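DNA photolyase (Agrobacterium tumefaciens, PDB 4U63) probably uses light to split cyclobutane pyrimidine dimers in DNA, with FAD as its flavin cofactor and a bound methenyl folate as light-harvesting antenna. Local coordinates at residues S261-A265 and A266-S270; I297-R300 and E301-Y304; E384-F387 and R388-V392. All blocks are in the same frame, centred on the assembly; numbering follows the deposited sequence.

Contact 1. Residues S261-A265 and A266-S270. With FAD (flavin-adenine dinucleotide), chain C.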
loop_
_atom_site.group_PDB
_atom_site.type_symbol
_atom_site.label_atom_id
_atom_site.label_comp_id
_atom_site.label_asym_id
_atom_site.label_seq_id
_atom_site.Cartn_x
_atom_site.Cartn_y
_atom_site.Cartn_z
ATOM N N SER A 261 2.922 -0.229 6.158
ATOM C CA SER A 261 2.454 -0.379 4.764
ATOM C C SER A 261 2.447 0.915 3.928
ATOM O O SER A 261 2.920 0.889 2.793
ATOM C CB SER A 261 1.093 -1.102 4.675
ATOM O OG SER A 261 0.078 -0.443 5.413
ATOM N N PRO A 262 1.930 2.047 4.472
ATOM C CA PRO A 262 1.940 3.238 3.610
ATOM C C PRO A 262 3.326 3.846 3.424
ATOM O O PRO A 262 3.583 4.498 2.413
ATOM C CB PRO A 262 1.020 4.211 4.344
ATOM C CG PRO A 262 1.184 3.836 5.770
ATOM C CD PRO A 262 1.309 2.343 5.780
ATOM N N HIS A 263 4.211 3.625 4.394
ATOM C CA HIS A 263 5.599 4.055 4.271
ATOM C C HIS A 263 6.316 3.249 3.185
ATOM O O HIS A 263 7.066 3.805 2.405
ATOM C CB HIS A 263 6.323 3.943 5.614
ATOM C CG HIS A 263 5.769 4.846 6.666
ATOM N ND1 HIS A 263 5.949 6.207 6.634
ATOM C CD2 HIS A 263 5.041 4.588 7.779
ATOM C CE1 HIS A 263 5.363 6.753 7.684
ATOM N NE2 HIS A 263 4.803 5.790 8.394
ATOM N N LEU A 264 6.060 1.944 3.148
ATOM C CA LEU A 264 6.613 1.061 2.106
ATOM C C LEU A 264 6.046 1.418 0.738
ATOM O O LEU A 264 6.787 1.496 -0.245
ATOM C CB LEU A 264 6.354 -0.418 2.444
ATOM C CG LEU A 264 7.296 -1.032 3.484
ATOM C CD1 LEU A 264 6.731 -2.326 4.043
ATOM C CD2 LEU A 264 8.679 -1.278 2.899
ATOM N N ALA A 265 4.743 1.662 0.684
ATOM C CA ALA A 265 4.066 2.033 -0.569
ATOM C C ALA A 265 4.617 3.331 -1.161
ATOM O O ALA A 265 4.790 3.448 -2.371
ATOM C CB ALA A 265 2.575 2.175 -0.325
ATOM N N ALA A 266 4.881 4.306 -0.293
ATOM C CA ALA A 266 5.406 5.616 -0.705
ATOM C C ALA A 266 6.933 5.631 -0.898
ATOM O O ALA A 266 7.488 6.652 -1.311
ATOM C CB ALA A 266 4.997 6.676 0.321
ATOM N N GLY A 267 7.606 4.514 -0.590
ATOM C CA GLY A 267 9.059 4.406 -0.710
ATOM C C GLY A 267 9.814 5.259 0.289
ATOM O O GLY A 267 10.949 5.695 0.023
ATOM N N GLU A 268 9.187 5.482 1.439
ATOM C CA GLU A 268 9.779 6.266 2.527
ATOM C C GLU A 268 10.749 5.428 3.344
ATOM O O GLU A 268 11.542 5.963 4.144
ATOM C CB GLU A 268 8.679 6.852 3.403
ATOM C CG GLU A 268 7.878 7.880 2.634
ATOM C CD GLU A 268 6.567 8.269 3.264
ATOM O OE1 GLU A 268 6.226 7.790 4.366
ATOM O OE2 GLU A 268 5.854 9.076 2.628
ATOM N N ILE A 269 10.671 4.116 3.158
ATOM C CA ILE A 269 11.622 3.174 3.740
ATOM C C ILE A 269 11.736 2.013 2.752
ATOM O O ILE A 269 10.754 1.652 2.112
ATOM C CB ILE A 269 11.174 2.714 5.152
ATOM C CG1 ILE A 269 12.283 1.911 5.837
ATOM C CG2 ILE A 269 9.864 1.921 5.106
ATOM C CD1 ILE A 269 12.112 1.818 7.330
ATOM N N SER A 270 12.930 1.452 2.609
ATOM C CA SER A 270 13.137 0.317 1.711
ATOM C C SER A 270 12.842 -1.014 2.411
ATOM O O SER A 270 13.031 -1.126 3.617
ATOM C CB SER A 270 14.574 0.301 1.210
ATOM O OG SER A 270 15.477 -0.147 2.203
HETATM P PA FAD C . 2.360 -6.029 8.849
HETATM O O1A FAD C . 1.608 -7.210 9.372
HETATM O O2A FAD C . 3.202 -5.237 9.793
HETATM O O5B FAD C . 3.203 -6.554 7.587
HETATM C C5B FAD C . 4.412 -5.916 7.160
HETATM C C4B FAD C . 4.361 -5.536 5.687
HETATM O O4B FAD C . 4.180 -6.684 4.861
HETATM C C3B FAD C . 3.217 -4.611 5.341
HETATM O O3B FAD C . 3.499 -3.246 5.691
HETATM C C2B FAD C . 3.065 -4.851 3.855
HETATM O O2B FAD C . 4.012 -4.092 3.099
HETATM C C1B FAD C . 3.389 -6.318 3.719
HETATM N N9A FAD C . 2.200 -7.199 3.707
HETATM C C8A FAD C . 1.634 -7.780 4.780
HETATM N N7A FAD C . 0.585 -8.550 4.423
HETATM C C5A FAD C . 0.478 -8.484 3.079
HETATM C C6A FAD C . -0.425 -9.057 2.077
HETATM N N6A FAD C . -1.426 -9.876 2.456
HETATM N N1A FAD C . -0.205 -8.725 0.785
HETATM C C2A FAD C . 0.796 -7.894 0.414
HETATM N N3A FAD C . 1.658 -7.339 1.292
HETATM C C4A FAD C . 1.541 -7.595 2.611
HETATM N N1 FAD C . -1.358 -4.036 1.340
HETATM C C2 FAD C . -0.797 -2.916 0.833
HETATM O O2 FAD C . 0.376 -2.655 1.183
HETATM N N3 FAD C . -1.464 -2.103 -0.023
HETATM C C4 FAD C . -2.734 -2.366 -0.426
HETATM O O4 FAD C . -3.343 -1.616 -1.233
HETATM C C4X FAD C . -3.411 -3.569 0.099
HETATM N N5 FAD C . -4.694 -3.906 -0.224
HETATM C C5X FAD C . -5.265 -5.044 0.269
HETATM C C6 FAD C . -6.559 -5.406 -0.081
HETATM C C7 FAD C . -7.158 -6.562 0.428
HETATM C C7M FAD C . -8.569 -6.938 0.037
HETATM C C8 FAD C . -6.407 -7.425 1.367
HETATM C C8M FAD C . -7.001 -8.691 1.946
HETATM C C9 FAD C . -5.131 -7.073 1.718
HETATM C C9A FAD C . -4.511 -5.925 1.216
HETATM N N10 FAD C . -3.184 -5.564 1.593
HETATM C C10 FAD C . -2.620 -4.402 1.039
HETATM C "C1'" FAD C . -2.357 -6.410 2.464
HETATM C "C2'" FAD C . -2.354 -6.185 3.959
HETATM O "O2'" FAD C . -3.700 -6.219 4.447
HETATM C "C3'" FAD C . -1.656 -4.895 4.345
HETATM O "O3'" FAD C . -0.341 -4.847 3.799
HETATM C "C4'" FAD C . -1.587 -4.806 5.869
HETATM O "O4'" FAD C . -2.904 -4.631 6.386
HETATM C "C5'" FAD C . -0.710 -3.636 6.267
HETATM O "O5'" FAD C . -0.615 -3.498 7.692
HETATM P P FAD C . 0.837 -3.571 8.377
HETATM O O1P FAD C . 0.669 -3.320 9.835
HETATM O O2P FAD C . 1.797 -2.660 7.665
HETATM O O3P FAD C . 1.255 -5.098 8.107
HETATM O O HOH W 1 9.590 0.721 -0.196
#
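His-263 and Glu-268 both carry CG beside the backbone N, at chi1 -64° and -67°, and the glutamate chain runs extended beyond CG. These torsions bring imidazole and carboxylate together. ND1 of His-263 donates to OE1 of Glu-268 over 2.8 Å. The oxygen is met nearly along its C-O axis and lies somewhat out of the ring plane, with ring and carboxylate planes 57° apart. This bond helps to fix the rotation of the imidazole. The other carboxylate oxygen, OE2, accepts from Ser-77 and from the indole NE1 of Trp-73, on helix 68-87, and Trp-73 also meets the His-263 ring edge-to-face.

Between these two residues the chain leaves helix 261-265 in a Schellman motif. Gly-267 takes a positive phi, which suits glycine. The backbone then reaches back into the last turn: Glu-268 N donates to His-263 O at 2.9 Å, and Gly-267 N to Leu-264 O at 3.1 Å. A water gives Leu-264 O a second partner at 2.9 Å and also donates to Ile-269 O, so it joins the helix end to the following loop.

Leu-264 and Ile-269 close the apolar side, CD2 of the leucine lying 4.1 Å from CG2 of the isoleucine. Ile-269 continues onto Leu-231 and Leu-234 of helix 227-238. The other leucine branch, CD1, turns to FAD and sits 3.4 Å from the ribose hydroxyl O2B. At the start of the helix, Ser-261 N makes a weak hydrogen bond of 3.1 Å to the phosphate oxygen O2P of FAD, while the Ser-261 hydroxyl is bonded to Asp-393.

Contact 2. Residues I297-R300 and E301-Y304; sequences IVWR and EFCY. With FAD (flavin-adenine dinucleotide), chain C.
Trp-299 presents the face of its six-membered ring to the edge of Phe-302, three residues on along helix 287-309. The pair is offset edge-to-face, with centroids 5.9 Å apart and planes at 76°. CZ3 of Trp-299 comes to 3.9 Å from CD2 of Phe-302. Trp-405 of helix 398-407 touches both rings, and Tyr-168 stacks on the indole.

Arg-300 leaves the same helix with CG anti to the backbone N (chi1 172°) and stays extended to NE. CE2 of Tyr-304 lies over one face of its guanidinium. Two waters meet the guanidinium edge in plane. One accepts from NH1 and donates to OE2 of Glu-301 at 2.8 Å; it also donates to Ile-297 O. The other accepts from NH2 of Arg-300 and donates to OH of Tyr-304 at 3.1 Å. NH1 also donates to the carbonyl of Gln-149, Glu-301 binds His-152 and Leu-151 N, and Tyr-304 OH is bonded to Asp-395.

The adenine end of FAD lies against this helix. SG of Cys-303 is 3.7 Å from the adenine carbon C2A, and N of Arg-300 is 3.4 Å from N3A. The direct salt bridge from NH1 of Arg-300 to OE2 of Glu-301 is long, at 3.9 Å. The buried opposite charges are linked by the shared water as well as by this long contact, and the outside partners probably steady each of them.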
loop_
_atom_site.group_PDB
_atom_site.type_symbol
_atom_site.label_atom_id
_atom_site.label_comp_id
_atom_site.label_asym_id
_atom_site.label_seq_id
_atom_site.Cartn_x
_atom_site.Cartn_y
_atom_site.Cartn_z
ATOM N N ILE A 297 6.581 -9.287 4.589
ATOM C CA ILE A 297 7.388 -8.473 3.672
ATOM C C ILE A 297 7.475 -9.166 2.293
ATOM O O ILE A 297 7.370 -8.523 1.248
ATOM C CB ILE A 297 8.807 -8.217 4.238
ATOM C CG1 ILE A 297 8.742 -7.389 5.542
ATOM C CG2 ILE A 297 9.709 -7.520 3.221
ATOM C CD1 ILE A 297 8.146 -6.008 5.366
ATOM N N VAL A 298 7.663 -10.482 2.312
ATOM C CA VAL A 298 7.757 -11.265 1.082
ATOM C C VAL A 298 6.398 -11.407 0.374
ATOM O O VAL A 298 6.367 -11.573 -0.853
ATOM C CB VAL A 298 8.466 -12.610 1.353
ATOM C CG1 VAL A 298 8.428 -13.534 0.150
ATOM C CG2 VAL A 298 9.925 -12.340 1.750
ATOM N N TRP A 299 5.284 -11.343 1.101
ATOM C CA TRP A 299 3.963 -11.260 0.434
ATOM C C TRP A 299 3.867 -10.008 -0.456
ATOM O O TRP A 299 3.327 -10.073 -1.548
ATOM C CB TRP A 299 2.785 -11.318 1.413
ATOM C CG TRP A 299 2.398 -12.718 1.782
ATOM C CD1 TRP A 299 2.726 -13.384 2.916
ATOM C CD2 TRP A 299 1.625 -13.639 0.987
ATOM N NE1 TRP A 299 2.198 -14.648 2.901
ATOM C CE2 TRP A 299 1.524 -14.836 1.723
ATOM C CE3 TRP A 299 1.002 -13.563 -0.269
ATOM C CZ2 TRP A 299 0.828 -15.949 1.255
ATOM C CZ3 TRP A 299 0.313 -14.688 -0.739
ATOM C CH2 TRP A 299 0.234 -15.859 0.023
ATOM N N ARG A 300 4.410 -8.885 0.005
ATOM C CA ARG A 300 4.497 -7.679 -0.842
ATOM C C ARG A 300 5.312 -7.966 -2.114
ATOM O O ARG A 300 4.879 -7.650 -3.231
ATOM C CB ARG A 300 5.068 -6.488 -0.052
ATOM C CG ARG A 300 5.381 -5.248 -0.886
ATOM C CD ARG A 300 5.765 -4.066 -0.002
ATOM N NE ARG A 300 6.200 -2.906 -0.786
ATOM C CZ ARG A 300 7.428 -2.703 -1.265
ATOM N NH1 ARG A 300 8.422 -3.575 -1.042
ATOM N NH2 ARG A 300 7.680 -1.606 -1.969
ATOM N N GLU A 301 6.474 -8.597 -1.934
ATOM C CA GLU A 301 7.316 -9.013 -3.066
ATOM C C GLU A 301 6.541 -9.869 -4.051
ATOM O O GLU A 301 6.604 -9.659 -5.273
ATOM C CB GLU A 301 8.528 -9.801 -2.573
ATOM C CG GLU A 301 9.473 -9.007 -1.680
ATOM C CD GLU A 301 10.260 -7.960 -2.435
ATOM O OE1 GLU A 301 10.725 -8.227 -3.581
ATOM O OE2 GLU A 301 10.431 -6.857 -1.873
ATOM N N PHE A 302 5.816 -10.849 -3.513
ATOM C CA PHE A 302 5.082 -11.788 -4.339
ATOM C C PHE A 302 3.989 -11.079 -5.137
ATOM O O PHE A 302 3.776 -11.390 -6.310
ATOM C CB PHE A 302 4.499 -12.896 -3.465
ATOM C CG PHE A 302 3.877 -14.024 -4.232
ATOM C CD1 PHE A 302 4.584 -14.683 -5.240
ATOM C CD2 PHE A 302 2.581 -14.473 -3.919
ATOM C CE1 PHE A 302 4.004 -15.739 -5.944
ATOM C CE2 PHE A 302 2.013 -15.531 -4.611
ATOM C CZ PHE A 302 2.725 -16.165 -5.631
ATOM N N CYS A 303 3.298 -10.127 -4.507
ATOM C CA CYS A 303 2.275 -9.347 -5.219
ATOM C C CYS A 303 2.875 -8.616 -6.428
ATOM O O CYS A 303 2.274 -8.598 -7.518
ATOM C CB CYS A 303 1.580 -8.368 -4.273
ATOM S SG CYS A 303 0.535 -9.177 -3.037
ATOM N N TYR A 304 4.060 -8.024 -6.242
ATOM C CA TYR A 304 4.768 -7.363 -7.343
ATOM C C TYR A 304 5.228 -8.363 -8.418
ATOM O O TYR A 304 5.216 -8.044 -9.604
ATOM C CB TYR A 304 5.932 -6.504 -6.828
ATOM C CG TYR A 304 5.490 -5.115 -6.436
ATOM C CD1 TYR A 304 5.462 -4.092 -7.374
ATOM C CD2 TYR A 304 5.080 -4.824 -5.139
ATOM C CE1 TYR A 304 5.045 -2.822 -7.035
ATOM C CE2 TYR A 304 4.663 -3.550 -4.796
ATOM C CZ TYR A 304 4.657 -2.556 -5.749
ATOM O OH TYR A 304 4.247 -1.292 -5.448
HETATM P PA FAD C . 2.360 -6.029 8.849
HETATM O O1A FAD C . 1.608 -7.210 9.372
HETATM O O2A FAD C . 3.202 -5.237 9.793
HETATM O O5B FAD C . 3.203 -6.554 7.587
HETATM C C5B FAD C . 4.412 -5.916 7.160
HETATM C C4B FAD C . 4.361 -5.536 5.687
HETATM O O4B FAD C . 4.180 -6.684 4.861
HETATM C C3B FAD C . 3.217 -4.611 5.341
HETATM O O3B FAD C . 3.499 -3.246 5.691
HETATM C C2B FAD C . 3.065 -4.851 3.855
HETATM O O2B FAD C . 4.012 -4.092 3.099
HETATM C C1B FAD C . 3.389 -6.318 3.719
HETATM N N9A FAD C . 2.200 -7.199 3.707
HETATM C C8A FAD C . 1.634 -7.780 4.780
HETATM N N7A FAD C . 0.585 -8.550 4.423
HETATM C C5A FAD C . 0.478 -8.484 3.079
HETATM C C6A FAD C . -0.425 -9.057 2.077
HETATM N N6A FAD C . -1.426 -9.876 2.456
HETATM N N1A FAD C . -0.205 -8.725 0.785
HETATM C C2A FAD C . 0.796 -7.894 0.414
HETATM N N3A FAD C . 1.658 -7.339 1.292
HETATM C C4A FAD C . 1.541 -7.595 2.611
HETATM N N1 FAD C . -1.358 -4.036 1.340
HETATM C C2 FAD C . -0.797 -2.916 0.833
HETATM O O2 FAD C . 0.376 -2.655 1.183
HETATM N N3 FAD C . -1.464 -2.103 -0.023
HETATM C C4 FAD C . -2.734 -2.366 -0.426
HETATM O O4 FAD C . -3.343 -1.616 -1.233
HETATM C C4X FAD C . -3.411 -3.569 0.099
HETATM N N5 FAD C . -4.694 -3.906 -0.224
HETATM C C5X FAD C . -5.265 -5.044 0.269
HETATM C C6 FAD C . -6.559 -5.406 -0.081
HETATM C C7 FAD C . -7.158 -6.562 0.428
HETATM C C7M FAD C . -8.569 -6.938 0.037
HETATM C C8 FAD C . -6.407 -7.425 1.367
HETATM C C8M FAD C . -7.001 -8.691 1.946
HETATM C C9 FAD C . -5.131 -7.073 1.718
HETATM C C9A FAD C . -4.511 -5.925 1.216
HETATM N N10 FAD C . -3.184 -5.564 1.593
HETATM C C10 FAD C . -2.620 -4.402 1.039
HETATM C "C1'" FAD C . -2.357 -6.410 2.464
HETATM C "C2'" FAD C . -2.354 -6.185 3.959
HETATM O "O2'" FAD C . -3.700 -6.219 4.447
HETATM C "C3'" FAD C . -1.656 -4.895 4.345
HETATM O "O3'" FAD C . -0.341 -4.847 3.799
HETATM C "C4'" FAD C . -1.587 -4.806 5.869
HETATM O "O4'" FAD C . -2.904 -4.631 6.386
HETATM C "C5'" FAD C . -0.710 -3.636 6.267
HETATM O "O5'" FAD C . -0.615 -3.498 7.692
HETATM P P FAD C . 0.837 -3.571 8.377
HETATM O O1P FAD C . 0.669 -3.320 9.835
HETATM O O2P FAD C . 1.797 -2.660 7.665
HETATM O O3P FAD C . 1.255 -5.098 8.107
HETATM O O HOH W 2 8.710 -6.122 0.167
HETATM O O HOH W 3 5.983 0.148 -3.253
#

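Contact 3. Residues E384-F387 and R388-V392. With MHF (5,10-methenyl-6,7,8-trihydrofolic acid), chain B.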
loop_
_atom_site.group_PDB
_atom_site.type_symbol
_atom_site.label_atom_id
_atom_site.label_comp_id
_atom_site.label_asym_id
_atom_site.label_seq_id
_atom_site.Cartn_x
_atom_site.Cartn_y
_atom_site.Cartn_z
ATOM N N GLU A 384 -11.955 -3.088 -5.096
ATOM C CA GLU A 384 -10.583 -2.680 -5.387
ATOM C C GLU A 384 -10.494 -1.158 -5.571
ATOM O O GLU A 384 -9.605 -0.499 -5.000
ATOM C CB GLU A 384 -10.086 -3.424 -6.645
ATOM C CG GLU A 384 -8.581 -3.358 -6.881
ATOM C CD GLU A 384 -8.101 -2.127 -7.640
ATOM O OE1 GLU A 384 -8.910 -1.422 -8.276
ATOM O OE2 GLU A 384 -6.881 -1.864 -7.607
ATOM N N LYS A 385 -11.416 -0.599 -6.364
ATOM C CA LYS A 385 -11.449 0.845 -6.608
ATOM C C LYS A 385 -11.746 1.635 -5.341
ATOM O O LYS A 385 -11.155 2.680 -5.120
ATOM C CB LYS A 385 -12.467 1.206 -7.692
ATOM C CG LYS A 385 -12.041 0.771 -9.077
ATOM C CD LYS A 385 -12.978 1.262 -10.170
ATOM C CE LYS A 385 -12.587 0.704 -11.533
ATOM N NZ LYS A 385 -12.596 -0.779 -11.592
ATOM N N TRP A 386 -12.652 1.135 -4.507
ATOM C CA TRP A 386 -12.970 1.809 -3.239
ATOM C C TRP A 386 -11.721 1.861 -2.352
ATOM O O TRP A 386 -11.382 2.906 -1.804
ATOM C CB TRP A 386 -14.111 1.113 -2.486
ATOM C CG TRP A 386 -14.416 1.792 -1.169
ATOM C CD1 TRP A 386 -14.091 1.346 0.090
ATOM C CD2 TRP A 386 -15.069 3.052 -0.986
ATOM N NE1 TRP A 386 -14.517 2.250 1.036
ATOM C CE2 TRP A 386 -15.120 3.303 0.406
ATOM C CE3 TRP A 386 -15.622 3.986 -1.859
ATOM C CZ2 TRP A 386 -15.703 4.460 0.941
ATOM C CZ3 TRP A 386 -16.215 5.143 -1.321
ATOM C CH2 TRP A 386 -16.245 5.361 0.060
ATOM N N PHE A 387 -11.024 0.727 -2.253
ATOM C CA PHE A 387 -9.778 0.653 -1.483
ATOM C C PHE A 387 -8.718 1.600 -2.041
ATOM O O PHE A 387 -7.990 2.228 -1.289
ATOM C CB PHE A 387 -9.232 -0.781 -1.465
ATOM C CG PHE A 387 -9.789 -1.653 -0.360
ATOM C CD1 PHE A 387 -11.051 -1.429 0.203
ATOM C CD2 PHE A 387 -9.043 -2.723 0.112
ATOM C CE1 PHE A 387 -11.537 -2.253 1.208
ATOM C CE2 PHE A 387 -9.530 -3.546 1.119
ATOM C CZ PHE A 387 -10.772 -3.315 1.670
ATOM N N ARG A 388 -8.631 1.690 -3.364
ATOM C CA ARG A 388 -7.701 2.615 -4.022
ATOM C C ARG A 388 -7.895 4.064 -3.578
ATOM O O ARG A 388 -6.924 4.812 -3.480
ATOM C CB ARG A 388 -7.824 2.534 -5.552
ATOM C CG ARG A 388 -6.655 1.856 -6.238
ATOM C CD ARG A 388 -6.949 1.512 -7.699
ATOM N NE ARG A 388 -7.748 2.535 -8.382
ATOM C CZ ARG A 388 -8.585 2.304 -9.401
ATOM N NH1 ARG A 388 -8.765 1.071 -9.890
ATOM N NH2 ARG A 388 -9.260 3.321 -9.938
ATOM N N ASP A 389 -9.144 4.454 -3.324
ATOM C CA ASP A 389 -9.463 5.832 -2.940
ATOM C C ASP A 389 -9.317 6.099 -1.447
ATOM O O ASP A 389 -9.189 7.270 -1.037
ATOM C CB ASP A 389 -10.890 6.194 -3.376
ATOM C CG ASP A 389 -11.145 7.710 -3.374
ATOM O OD1 ASP A 389 -10.275 8.498 -3.818
ATOM O OD2 ASP A 389 -12.228 8.125 -2.938
ATOM N N THR A 390 -9.337 5.040 -0.635
ATOM C CA THR A 390 -9.455 5.196 0.825
ATOM C C THR A 390 -8.263 4.716 1.654
ATOM O O THR A 390 -8.136 5.102 2.815
ATOM C CB THR A 390 -10.713 4.481 1.340
ATOM O OG1 THR A 390 -10.714 3.124 0.882
ATOM C CG2 THR A 390 -11.970 5.186 0.837
ATOM N N LEU A 391 -7.413 3.877 1.069
ATOM C CA LEU A 391 -6.207 3.397 1.746
ATOM C C LEU A 391 -5.034 4.332 1.558
ATOM O O LEU A 391 -4.675 4.650 0.432
ATOM C CB LEU A 391 -5.783 2.034 1.204
ATOM C CG LEU A 391 -6.656 0.810 1.516
ATOM C CD1 LEU A 391 -6.204 -0.381 0.673
ATOM C CD2 LEU A 391 -6.599 0.470 3.001
ATOM N N VAL A 392 -4.414 4.757 2.666
ATOM C CA VAL A 392 -3.130 5.452 2.566
ATOM C C VAL A 392 -2.043 4.532 1.966
ATOM O O VAL A 392 -1.105 5.029 1.348
ATOM C CB VAL A 392 -2.649 6.089 3.890
ATOM C CG1 VAL A 392 -3.551 7.270 4.265
ATOM C CG2 VAL A 392 -2.551 5.083 5.030
HETATM N N1 MHF B . -10.401 7.982 2.446
HETATM C C2 MHF B . -10.608 7.734 3.744
HETATM N NA2 MHF B . -9.851 6.786 4.327
HETATM N N3 MHF B . -11.541 8.419 4.488
HETATM C C4 MHF B . -12.312 9.366 3.922
HETATM O O4 MHF B . -13.165 9.988 4.577
HETATM C C4A MHF B . -12.107 9.660 2.497
HETATM N N5 MHF B . -12.852 10.568 1.765
HETATM C C6 MHF B . -12.924 10.510 0.303
HETATM C C7 MHF B . -11.484 10.325 -0.189
HETATM N N8 MHF B . -10.873 9.159 0.460
HETATM C C8A MHF B . -11.101 8.889 1.765
HETATM C C9 MHF B . -13.642 11.815 -0.092
HETATM N N10 MHF B . -13.834 12.538 1.181
HETATM C C11 MHF B . -13.754 11.552 2.248
HETATM C C12 MHF B . -16.928 15.395 1.630
HETATM C C13 MHF B . -16.876 14.306 2.512
HETATM C C14 MHF B . -15.886 13.348 2.385
HETATM C C15 MHF B . -14.920 13.448 1.359
HETATM C C16 MHF B . -14.956 14.541 0.503
HETATM C C17 MHF B . -15.951 15.506 0.634
HETATM C C MHF B . -17.981 16.466 1.756
HETATM O O MHF B . -17.834 17.473 1.081
HETATM N N MHF B . -18.984 16.330 2.633
HETATM C CA MHF B . -19.947 17.369 2.961
HETATM C CB MHF B . -21.364 17.003 2.517
HETATM C CG MHF B . -21.416 16.140 1.259
HETATM C CD MHF B . -21.119 14.668 1.483
HETATM O OE1 MHF B . -21.028 14.213 2.644
HETATM O OE2 MHF B . -20.970 13.940 0.480
HETATM C CT MHF B . -19.933 17.613 4.448
HETATM O O1 MHF B . -19.468 18.695 4.865
HETATM O O2 MHF B . -20.378 16.735 5.226
#
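Thr-390 crosses Trp-386 at about a right angle. Its methyl CG2 lies over one face of the indole, 4.0 Å from the centroid of the five-membered ring, in a CH-pi contact. Chi1 of 53° sets OG1 between the backbone N and the carbonyl carbon. From there the hydroxyl donates back to Trp-386 O at 2.8 Å, from above the carbonyl plane.

Two residues earlier, Glu-384 and Arg-388 pair across one turn of the helix. In one of two modelled glutamate conformers, NH1 of Arg-388 donates to the syn lone pair of Glu-384 OE1 over 3.0 Å, with the flat groups 56° apart. Lys-385, also modelled twice, runs alongside Arg-388 in one copy, its CG over a guanidinium face. Both details are less certain. On the buried side, CD1 of Leu-391 packs obliquely on CD2 of the Phe-387 ring at 3.7 Å. Phe-387 and Leu-391 also touch FAD.

Phe-387 O accepts from both Thr-390 N and Leu-391 N as helix 380-390 ends. The carbonyls of Asp-389 and Thr-390 turn to the folate. Asp-389 O accepts a nearly straight bond from N8 of MHF at 2.9 Å, and Thr-390 O one from NA2 at 2.8 Å. Asp-389 OD1 is held by Gly-68 N. The C-terminal end of helix 380-390, with backbone carbonyls reading the pterin N-H groups, forms part of the antenna site of this class III photolyase.

How the contacts relate
All three contacts are local, and each touches FAD; contact 3 also binds the folate. Contacts 1 and 2 have centres about 13 Å apart and share one end of FAD: contact 1 lies at a phosphate and the adenosine ribose, contact 2 chiefly at the adenine. They also pack on each other, with CD1 of Leu-264 lying 4.2 Å from CD1 of Ile-297. Contact 3 joins contact 1 through CB of Pro-262 and CG2 of Val-392, 3.7 Å apart. Contacts 2 and 3 do not touch; their nearest atoms are about 11 Å apart. Contact 3 borders both cofactors, so 384-392 lies between the folate antenna and the flavin cofactor.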